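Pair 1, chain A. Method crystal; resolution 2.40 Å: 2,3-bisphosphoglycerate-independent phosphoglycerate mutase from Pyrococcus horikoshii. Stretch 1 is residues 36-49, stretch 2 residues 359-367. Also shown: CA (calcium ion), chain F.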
# COMPACT_ATOMS: atom_id res chain seq x y z
N ASN A 36 6.82 -1.19 -5.60
CA ASN A 36 8.12 -1.80 -5.90
C ASN A 36 8.13 -3.32 -5.77
O ASN A 36 8.66 -4.03 -6.63
CB ASN A 36 9.22 -1.16 -5.02
CG ASN A 36 9.56 0.27 -5.47
OD1 ASN A 36 10.10 0.47 -6.55
ND2 ASN A 36 9.22 1.26 -4.64
N MET A 37 7.54 -3.85 -4.69
CA MET A 37 7.49 -5.30 -4.55
C MET A 37 6.55 -5.87 -5.63
O MET A 37 6.79 -6.97 -6.16
CB MET A 37 7.04 -5.69 -3.12
CG MET A 37 8.13 -5.41 -2.07
SD MET A 37 7.78 -5.93 -0.35
CE MET A 37 7.05 -4.41 0.36
N ASP A 38 5.49 -5.12 -6.00
CA ASP A 38 4.57 -5.58 -7.05
C ASP A 38 5.31 -5.65 -8.39
O ASP A 38 5.07 -6.54 -9.21
CB ASP A 38 3.36 -4.63 -7.20
CG ASP A 38 2.44 -4.64 -5.98
OD1 ASP A 38 2.74 -5.36 -5.00
OD2 ASP A 38 1.40 -3.91 -6.01
N LYS A 39 6.21 -4.68 -8.62
CA LYS A 39 6.99 -4.65 -9.86
C LYS A 39 7.90 -5.88 -9.89
O LYS A 39 8.00 -6.57 -10.92
CB LYS A 39 7.85 -3.37 -9.89
CG LYS A 39 8.78 -3.28 -11.10
CD LYS A 39 10.18 -2.85 -10.68
CE LYS A 39 10.19 -1.43 -10.11
NZ LYS A 39 11.16 -0.52 -10.80
N LEU A 40 8.55 -6.17 -8.76
CA LEU A 40 9.44 -7.33 -8.68
C LEU A 40 8.66 -8.65 -8.81
O LEU A 40 9.14 -9.59 -9.46
CB LEU A 40 10.21 -7.29 -7.34
CG LEU A 40 11.32 -6.24 -7.25
CD1 LEU A 40 11.94 -6.28 -5.84
CD2 LEU A 40 12.38 -6.52 -8.32
N ALA A 41 7.47 -8.72 -8.20
CA ALA A 41 6.66 -9.93 -8.30
C ALA A 41 6.25 -10.09 -9.77
O ALA A 41 6.12 -11.21 -10.28
CB ALA A 41 5.41 -9.81 -7.43
N GLU A 42 6.06 -8.96 -10.44
CA GLU A 42 5.63 -9.00 -11.83
C GLU A 42 6.68 -9.58 -12.76
O GLU A 42 6.35 -10.40 -13.60
CB GLU A 42 5.21 -7.59 -12.28
CG GLU A 42 4.40 -7.54 -13.58
CD GLU A 42 5.27 -7.72 -14.82
OE1 GLU A 42 6.24 -6.93 -14.98
OE2 GLU A 42 4.99 -8.63 -15.63
N ILE A 43 7.95 -9.19 -12.63
CA ILE A 43 8.98 -9.76 -13.51
C ILE A 43 9.65 -10.99 -12.86
O ILE A 43 10.48 -11.66 -13.49
CB ILE A 43 10.08 -8.70 -13.88
CG1 ILE A 43 10.50 -7.89 -12.65
CG2 ILE A 43 9.54 -7.74 -14.93
CD1 ILE A 43 11.45 -8.60 -11.73
N GLY A 44 9.27 -11.27 -11.61
CA GLY A 44 9.84 -12.42 -10.91
C GLY A 44 8.92 -13.62 -10.79
O GLY A 44 8.02 -13.85 -11.62
N ILE A 45 9.13 -14.39 -9.73
CA ILE A 45 8.35 -15.58 -9.46
C ILE A 45 7.99 -15.54 -7.98
O ILE A 45 8.78 -15.07 -7.16
CB ILE A 45 9.18 -16.84 -9.82
CG1 ILE A 45 8.30 -18.10 -9.80
CG2 ILE A 45 10.37 -17.00 -8.86
CD1 ILE A 45 9.04 -19.35 -10.29
N LEU A 46 6.80 -16.03 -7.65
CA LEU A 46 6.32 -16.05 -6.27
C LEU A 46 6.12 -17.45 -5.69
O LEU A 46 5.97 -18.44 -6.42
CB LEU A 46 4.99 -15.28 -6.17
CG LEU A 46 4.97 -13.82 -5.68
CD1 LEU A 46 5.98 -12.97 -6.41
CD2 LEU A 46 3.55 -13.27 -5.87
N GLY A 47 6.09 -17.52 -4.35
CA GLY A 47 5.87 -18.79 -3.67
C GLY A 47 5.50 -18.55 -2.20
O GLY A 47 5.44 -17.41 -1.73
N GLN A 48 5.25 -19.65 -1.48
CA GLN A 48 4.91 -19.60 -0.06
C GLN A 48 5.96 -20.45 0.63
O GLN A 48 6.31 -21.53 0.15
CB GLN A 48 3.55 -20.23 0.24
CG GLN A 48 2.39 -19.75 -0.60
CD GLN A 48 1.08 -20.37 -0.14
OE1 GLN A 48 0.46 -19.90 0.83
NE2 GLN A 48 0.64 -21.44 -0.82
N GLN A 49 6.46 -19.98 1.77
CA GLN A 49 7.46 -20.79 2.47
C GLN A 49 7.07 -21.01 3.91
O GLN A 49 6.54 -20.11 4.58
CB GLN A 49 8.85 -20.13 2.41
CG GLN A 49 8.96 -18.79 3.13
CD GLN A 49 9.45 -18.92 4.58
OE1 GLN A 49 9.56 -20.02 5.13
NE2 GLN A 49 9.73 -17.78 5.19
N ASP A 359 1.18 -19.89 9.78
CA ASP A 359 0.81 -19.56 8.40
C ASP A 359 2.07 -19.37 7.54
O ASP A 359 3.01 -18.69 7.95
CB ASP A 359 -0.02 -18.27 8.36
CG ASP A 359 -1.29 -18.36 9.19
OD1 ASP A 359 -2.21 -19.13 8.79
OD2 ASP A 359 -1.37 -17.68 10.24
N PRO A 360 2.11 -19.99 6.35
CA PRO A 360 3.28 -19.87 5.45
C PRO A 360 3.49 -18.39 5.12
O PRO A 360 2.60 -17.58 5.32
CB PRO A 360 2.87 -20.72 4.23
CG PRO A 360 1.34 -20.61 4.23
CD PRO A 360 1.02 -20.76 5.71
N VAL A 361 4.67 -18.05 4.61
CA VAL A 361 4.97 -16.65 4.33
C VAL A 361 5.19 -16.36 2.85
O VAL A 361 5.86 -17.12 2.15
CB VAL A 361 6.24 -16.22 5.12
CG1 VAL A 361 6.48 -14.71 4.95
CG2 VAL A 361 6.09 -16.57 6.58
N PRO A 362 4.62 -15.25 2.36
CA PRO A 362 4.80 -14.92 0.94
C PRO A 362 6.28 -14.73 0.64
O PRO A 362 7.03 -14.17 1.45
CB PRO A 362 3.96 -13.64 0.77
CG PRO A 362 3.98 -13.04 2.14
CD PRO A 362 3.81 -14.22 3.05
N LEU A 363 6.69 -15.20 -0.54
CA LEU A 363 8.07 -15.14 -0.98
C LEU A 363 8.16 -14.71 -2.44
O LEU A 363 7.36 -15.15 -3.26
CB LEU A 363 8.72 -16.53 -0.83
CG LEU A 363 10.05 -16.80 -1.57
CD1 LEU A 363 11.12 -15.82 -1.08
CD2 LEU A 363 10.51 -18.24 -1.32
N LEU A 364 9.13 -13.87 -2.76
CA LEU A 364 9.31 -13.48 -4.15
C LEU A 364 10.81 -13.52 -4.47
O LEU A 364 11.65 -13.23 -3.61
CB LEU A 364 8.73 -12.08 -4.40
CG LEU A 364 9.50 -10.78 -4.12
CD1 LEU A 364 10.69 -10.63 -5.05
CD2 LEU A 364 8.54 -9.60 -4.36
N ILE A 365 11.12 -13.90 -5.71
CA ILE A 365 12.49 -13.94 -6.17
C ILE A 365 12.51 -13.32 -7.57
O ILE A 365 11.69 -13.67 -8.43
CB ILE A 365 13.03 -15.38 -6.26
CG1 ILE A 365 12.92 -16.06 -4.89
CG2 ILE A 365 14.48 -15.36 -6.73
CD1 ILE A 365 13.32 -17.54 -4.90
N ALA A 366 13.43 -12.38 -7.79
CA ALA A 366 13.53 -11.72 -9.08
C ALA A 366 15.00 -11.48 -9.42
O ALA A 366 15.84 -11.35 -8.52
CB ALA A 366 12.77 -10.39 -9.05
N GLY A 367 15.31 -11.43 -10.71
CA GLY A 367 16.69 -11.22 -11.13
C GLY A 367 17.11 -12.14 -12.27
O GLY A 367 16.28 -12.85 -12.85
CA CA F . 5.37 -12.20 -14.86
O HOH W 1 5.56 -12.92 -12.07
O HOH W 2 6.01 -10.93 -16.48
O HOH W 3 3.43 -11.25 -14.14
O HOH W 4 13.25 -11.51 -12.92

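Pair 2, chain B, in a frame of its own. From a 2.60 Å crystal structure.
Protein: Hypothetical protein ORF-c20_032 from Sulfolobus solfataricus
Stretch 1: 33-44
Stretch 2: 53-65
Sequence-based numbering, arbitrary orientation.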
# COMPACT_ATOMS: atom_id res chain seq x y z
N PRO B 33 9.57 4.83 -10.38
CA PRO B 33 9.03 4.18 -11.57
C PRO B 33 8.83 2.67 -11.44
O PRO B 33 8.50 2.00 -12.42
CB PRO B 33 10.06 4.52 -12.63
CG PRO B 33 11.34 4.34 -11.86
CD PRO B 33 11.04 4.95 -10.49
N LEU B 34 9.02 2.13 -10.25
CA LEU B 34 8.85 0.70 -10.07
C LEU B 34 7.47 0.23 -10.51
O LEU B 34 7.34 -0.75 -11.25
CB LEU B 34 9.05 0.29 -8.61
CG LEU B 34 8.91 -1.23 -8.40
CD1 LEU B 34 10.13 -1.93 -8.97
CD2 LEU B 34 8.75 -1.57 -6.92
N ILE B 35 6.44 0.95 -10.06
CA ILE B 35 5.04 0.62 -10.37
C ILE B 35 4.75 0.57 -11.87
O ILE B 35 3.72 0.06 -12.30
CB ILE B 35 4.08 1.62 -9.70
CG1 ILE B 35 2.67 1.02 -9.67
CG2 ILE B 35 4.09 2.95 -10.45
CD1 ILE B 35 1.71 1.78 -8.77
N SER B 36 5.66 1.11 -12.66
CA SER B 36 5.45 1.11 -14.08
C SER B 36 5.64 -0.32 -14.62
O SER B 36 5.13 -0.68 -15.68
CB SER B 36 6.43 2.08 -14.74
OG SER B 36 6.05 2.33 -16.07
N ASN B 37 6.36 -1.14 -13.86
CA ASN B 37 6.63 -2.51 -14.26
C ASN B 37 5.59 -3.49 -13.76
O ASN B 37 5.66 -4.68 -14.06
CB ASN B 37 7.98 -2.99 -13.71
CG ASN B 37 9.10 -2.02 -13.97
OD1 ASN B 37 10.23 -2.24 -13.52
ND2 ASN B 37 8.80 -0.94 -14.70
N SER B 38 4.63 -3.00 -12.97
CA SER B 38 3.62 -3.87 -12.39
C SER B 38 2.37 -4.07 -13.26
O SER B 38 2.12 -3.32 -14.21
CB SER B 38 3.21 -3.33 -11.01
OG SER B 38 2.39 -2.17 -11.11
N LYS B 39 1.60 -5.10 -12.93
CA LYS B 39 0.36 -5.39 -13.64
C LYS B 39 -0.74 -4.57 -12.98
O LYS B 39 -1.05 -4.75 -11.81
CB LYS B 39 0.03 -6.88 -13.54
CG LYS B 39 -1.26 -7.28 -14.26
CD LYS B 39 -1.61 -8.72 -13.96
CE LYS B 39 -2.88 -9.13 -14.69
NZ LYS B 39 -2.73 -8.95 -16.16
N LYS B 40 -1.31 -3.64 -13.74
CA LYS B 40 -2.37 -2.78 -13.23
C LYS B 40 -3.74 -3.33 -13.60
O LYS B 40 -3.93 -3.87 -14.69
CB LYS B 40 -2.20 -1.38 -13.80
CG LYS B 40 -3.35 -0.43 -13.54
CD LYS B 40 -3.03 0.93 -14.15
CE LYS B 40 -4.18 1.88 -14.02
NZ LYS B 40 -3.91 3.21 -14.64
N ASN B 41 -4.70 -3.20 -12.69
CA ASN B 41 -6.06 -3.67 -12.92
C ASN B 41 -7.03 -2.63 -12.42
O ASN B 41 -6.82 -2.01 -11.38
CB ASN B 41 -6.34 -4.95 -12.15
CG ASN B 41 -5.63 -6.14 -12.72
OD1 ASN B 41 -6.17 -6.86 -13.56
ND2 ASN B 41 -4.39 -6.36 -12.26
N VAL B 42 -8.10 -2.44 -13.19
CA VAL B 42 -9.15 -1.52 -12.82
C VAL B 42 -10.42 -2.28 -13.11
O VAL B 42 -10.57 -2.83 -14.19
CB VAL B 42 -9.14 -0.22 -13.67
CG1 VAL B 42 -10.21 0.73 -13.16
CG2 VAL B 42 -7.75 0.44 -13.62
N THR B 43 -11.33 -2.35 -12.13
CA THR B 43 -12.62 -3.04 -12.27
C THR B 43 -13.69 -2.14 -11.68
O THR B 43 -13.42 -1.38 -10.76
CB THR B 43 -12.67 -4.33 -11.44
OG1 THR B 43 -11.66 -5.23 -11.89
CG2 THR B 43 -14.04 -4.96 -11.55
N THR B 44 -14.90 -2.22 -12.21
CA THR B 44 -15.99 -1.40 -11.67
C THR B 44 -17.14 -2.29 -11.25
O THR B 44 -17.62 -3.10 -12.04
CB THR B 44 -16.56 -0.46 -12.71
OG1 THR B 44 -17.12 -1.25 -13.77
CG2 THR B 44 -15.49 0.47 -13.27
N ILE B 53 -18.53 1.49 -7.65
CA ILE B 53 -17.31 1.47 -6.85
C ILE B 53 -16.24 1.07 -7.86
O ILE B 53 -16.53 0.36 -8.80
CB ILE B 53 -17.37 0.42 -5.70
CG1 ILE B 53 -16.11 0.51 -4.83
CG2 ILE B 53 -17.48 -1.00 -6.26
CD1 ILE B 53 -15.98 1.80 -4.04
N ILE B 54 -15.02 1.57 -7.69
CA ILE B 54 -13.94 1.22 -8.62
C ILE B 54 -12.84 0.52 -7.86
O ILE B 54 -12.45 0.96 -6.78
CB ILE B 54 -13.33 2.45 -9.29
CG1 ILE B 54 -14.34 3.09 -10.23
CG2 ILE B 54 -12.11 2.04 -10.11
CD1 ILE B 54 -13.78 4.28 -10.93
N ILE B 55 -12.35 -0.58 -8.42
CA ILE B 55 -11.30 -1.33 -7.77
C ILE B 55 -10.04 -1.19 -8.58
O ILE B 55 -9.96 -1.67 -9.70
CB ILE B 55 -11.67 -2.82 -7.62
CG1 ILE B 55 -13.13 -2.94 -7.16
CG2 ILE B 55 -10.74 -3.48 -6.61
CD1 ILE B 55 -13.52 -4.31 -6.71
N LEU B 56 -9.05 -0.53 -7.99
CA LEU B 56 -7.78 -0.31 -8.64
C LEU B 56 -6.74 -1.19 -7.98
O LEU B 56 -6.60 -1.17 -6.77
CB LEU B 56 -7.40 1.17 -8.51
CG LEU B 56 -5.97 1.58 -8.81
CD1 LEU B 56 -5.67 1.42 -10.28
CD2 LEU B 56 -5.78 3.03 -8.36
N GLU B 57 -6.01 -1.97 -8.78
CA GLU B 57 -4.99 -2.87 -8.24
C GLU B 57 -3.67 -2.82 -8.99
O GLU B 57 -3.62 -2.49 -10.17
CB GLU B 57 -5.51 -4.29 -8.24
CG GLU B 57 -6.75 -4.49 -7.42
CD GLU B 57 -7.48 -5.77 -7.79
OE1 GLU B 57 -7.89 -5.86 -8.96
OE2 GLU B 57 -7.63 -6.67 -6.93
N TYR B 58 -2.60 -3.15 -8.29
CA TYR B 58 -1.27 -3.20 -8.88
C TYR B 58 -0.61 -4.42 -8.30
O TYR B 58 -0.58 -4.60 -7.08
CB TYR B 58 -0.46 -1.97 -8.51
CG TYR B 58 -0.95 -0.70 -9.15
CD1 TYR B 58 -0.49 -0.31 -10.41
CD2 TYR B 58 -1.88 0.12 -8.50
CE1 TYR B 58 -0.96 0.86 -11.01
CE2 TYR B 58 -2.35 1.28 -9.09
CZ TYR B 58 -1.88 1.64 -10.34
OH TYR B 58 -2.30 2.82 -10.89
N ARG B 59 -0.09 -5.27 -9.17
CA ARG B 59 0.57 -6.47 -8.70
C ARG B 59 2.04 -6.32 -8.98
O ARG B 59 2.44 -5.79 -10.00
CB ARG B 59 0.03 -7.71 -9.42
CG ARG B 59 0.17 -8.96 -8.59
CD ARG B 59 0.87 -10.07 -9.33
N PHE B 60 2.85 -6.77 -8.02
CA PHE B 60 4.30 -6.73 -8.13
C PHE B 60 4.75 -8.17 -8.05
O PHE B 60 4.34 -8.90 -7.15
CB PHE B 60 4.89 -5.92 -6.98
CG PHE B 60 4.64 -4.45 -7.09
CD1 PHE B 60 5.50 -3.64 -7.81
CD2 PHE B 60 3.55 -3.86 -6.45
CE1 PHE B 60 5.30 -2.27 -7.91
CE2 PHE B 60 3.33 -2.50 -6.54
CZ PHE B 60 4.21 -1.70 -7.27
N ASP B 61 5.56 -8.58 -9.01
CA ASP B 61 6.09 -9.94 -9.04
C ASP B 61 7.23 -9.97 -8.03
O ASP B 61 7.64 -8.93 -7.52
CB ASP B 61 6.62 -10.26 -10.44
CG ASP B 61 7.60 -9.21 -10.95
OD1 ASP B 61 8.66 -9.02 -10.30
OD2 ASP B 61 7.32 -8.58 -11.99
N ARG B 62 7.77 -11.15 -7.75
CA ARG B 62 8.88 -11.26 -6.81
C ARG B 62 9.98 -10.25 -7.12
O ARG B 62 10.46 -9.55 -6.23
CB ARG B 62 9.46 -12.68 -6.84
CG ARG B 62 9.87 -13.16 -8.21
CD ARG B 62 10.18 -14.65 -8.17
NE ARG B 62 11.35 -14.96 -7.34
CZ ARG B 62 12.61 -14.73 -7.71
NH1 ARG B 62 12.88 -14.20 -8.90
NH2 ARG B 62 13.60 -15.05 -6.89
N LYS B 63 10.37 -10.17 -8.39
CA LYS B 63 11.43 -9.25 -8.79
C LYS B 63 11.22 -7.86 -8.23
O LYS B 63 12.16 -7.23 -7.75
CB LYS B 63 11.53 -9.18 -10.32
CG LYS B 63 11.70 -10.55 -11.01
CD LYS B 63 12.83 -11.37 -10.41
CE LYS B 63 13.19 -12.54 -11.30
NZ LYS B 63 13.74 -12.08 -12.60
N SER B 64 9.98 -7.37 -8.29
CA SER B 64 9.70 -6.03 -7.78
C SER B 64 9.08 -6.05 -6.39
O SER B 64 8.86 -5.00 -5.78
CB SER B 64 8.78 -5.27 -8.75
OG SER B 64 9.43 -4.99 -9.97
N GLY B 65 8.78 -7.25 -5.90
CA GLY B 65 8.18 -7.38 -4.58
C GLY B 65 9.01 -6.74 -3.49
O GLY B 65 8.57 -5.80 -2.82
O HOH W 5 -9.35 -4.37 -10.45

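A helical segment followed, after a short connection, by a β-strand, paired with a second antiparallel strand, is a compact frame that very different side chains can fill. Pairs 1 and 2 illustrate this: the N, CA and C atoms of 14 central residues superpose with an RMSD of 0.8 Å. The strands run at 146° in pair 1 and 166° in pair 2, with axes approaching to 4.6 Å in both. The lead-in differs in kind, an α-helix ending at Ile A43 in pair 1 and a short 3-10 segment, Leu B34 to Ser B36, in pair 2.

The ladder is the invariant part. Ile A45 and Ile A365 match Lys B39 and Arg B59, and each couple exchanges two backbone hydrogen bonds: Ile A45 N to Ile A365 O and Ile A365 N to Ile A45 O are both 3.0 Å, while Arg B59 N to Lys B39 O is 2.9 Å. Two residues along, Gly A47 and Leu A363 match Asn B41 and Glu B57, again doubly bonded. Because these bonds use main-chain atoms alone, the register tolerates apolar residues in one protein and charged or polar ones in the other.

Packing between strand and lead-in is where the solutions diverge. In pair 1, Leu A364 turns to the face shared with Leu A46, whose CD1 lies 3.5 Å from Leu A364 CB, and Leu A364 CD1 reaches Leu A40 CB at 4.1 Å. Its counterpart, Tyr B58, offers a flat ring instead: Ile B35 CD1 sits over one face, 3.5 Å from the ring centroid, and Ser B38 OG lies at the edge, 3.5 Å from Tyr B58 CD1. Lys B40, matching Leu A46, contributes its aliphatic stem, with CG 3.7 Å from Tyr B58 CE1.

The next position swaps small for large. Ala A366 fits beneath the helix end, its CB 3.5 Å from Ile A43 CD1 and 3.7 Å from Leu A40 O. Phe B60 matches this position, but its CA-to-CB bond points away and the ring end comes back to the other stretch, CE1 of Phe B60 lying 3.7 Å from Leu B34 CD2; the ring carries Ser B38 CB over one face.

The connection itself is crowded in both pairs. An ideal CB on Gly A44 would lie 2.4 Å from Ile A365 O, a clash. Ser B38 occupies the matching position in a similarly tight spot, its CB too close to Arg B59 O in the model, and its OG donates to Ile B35 O at 2.9 Å, tying the side chain back to the 3-10 segment.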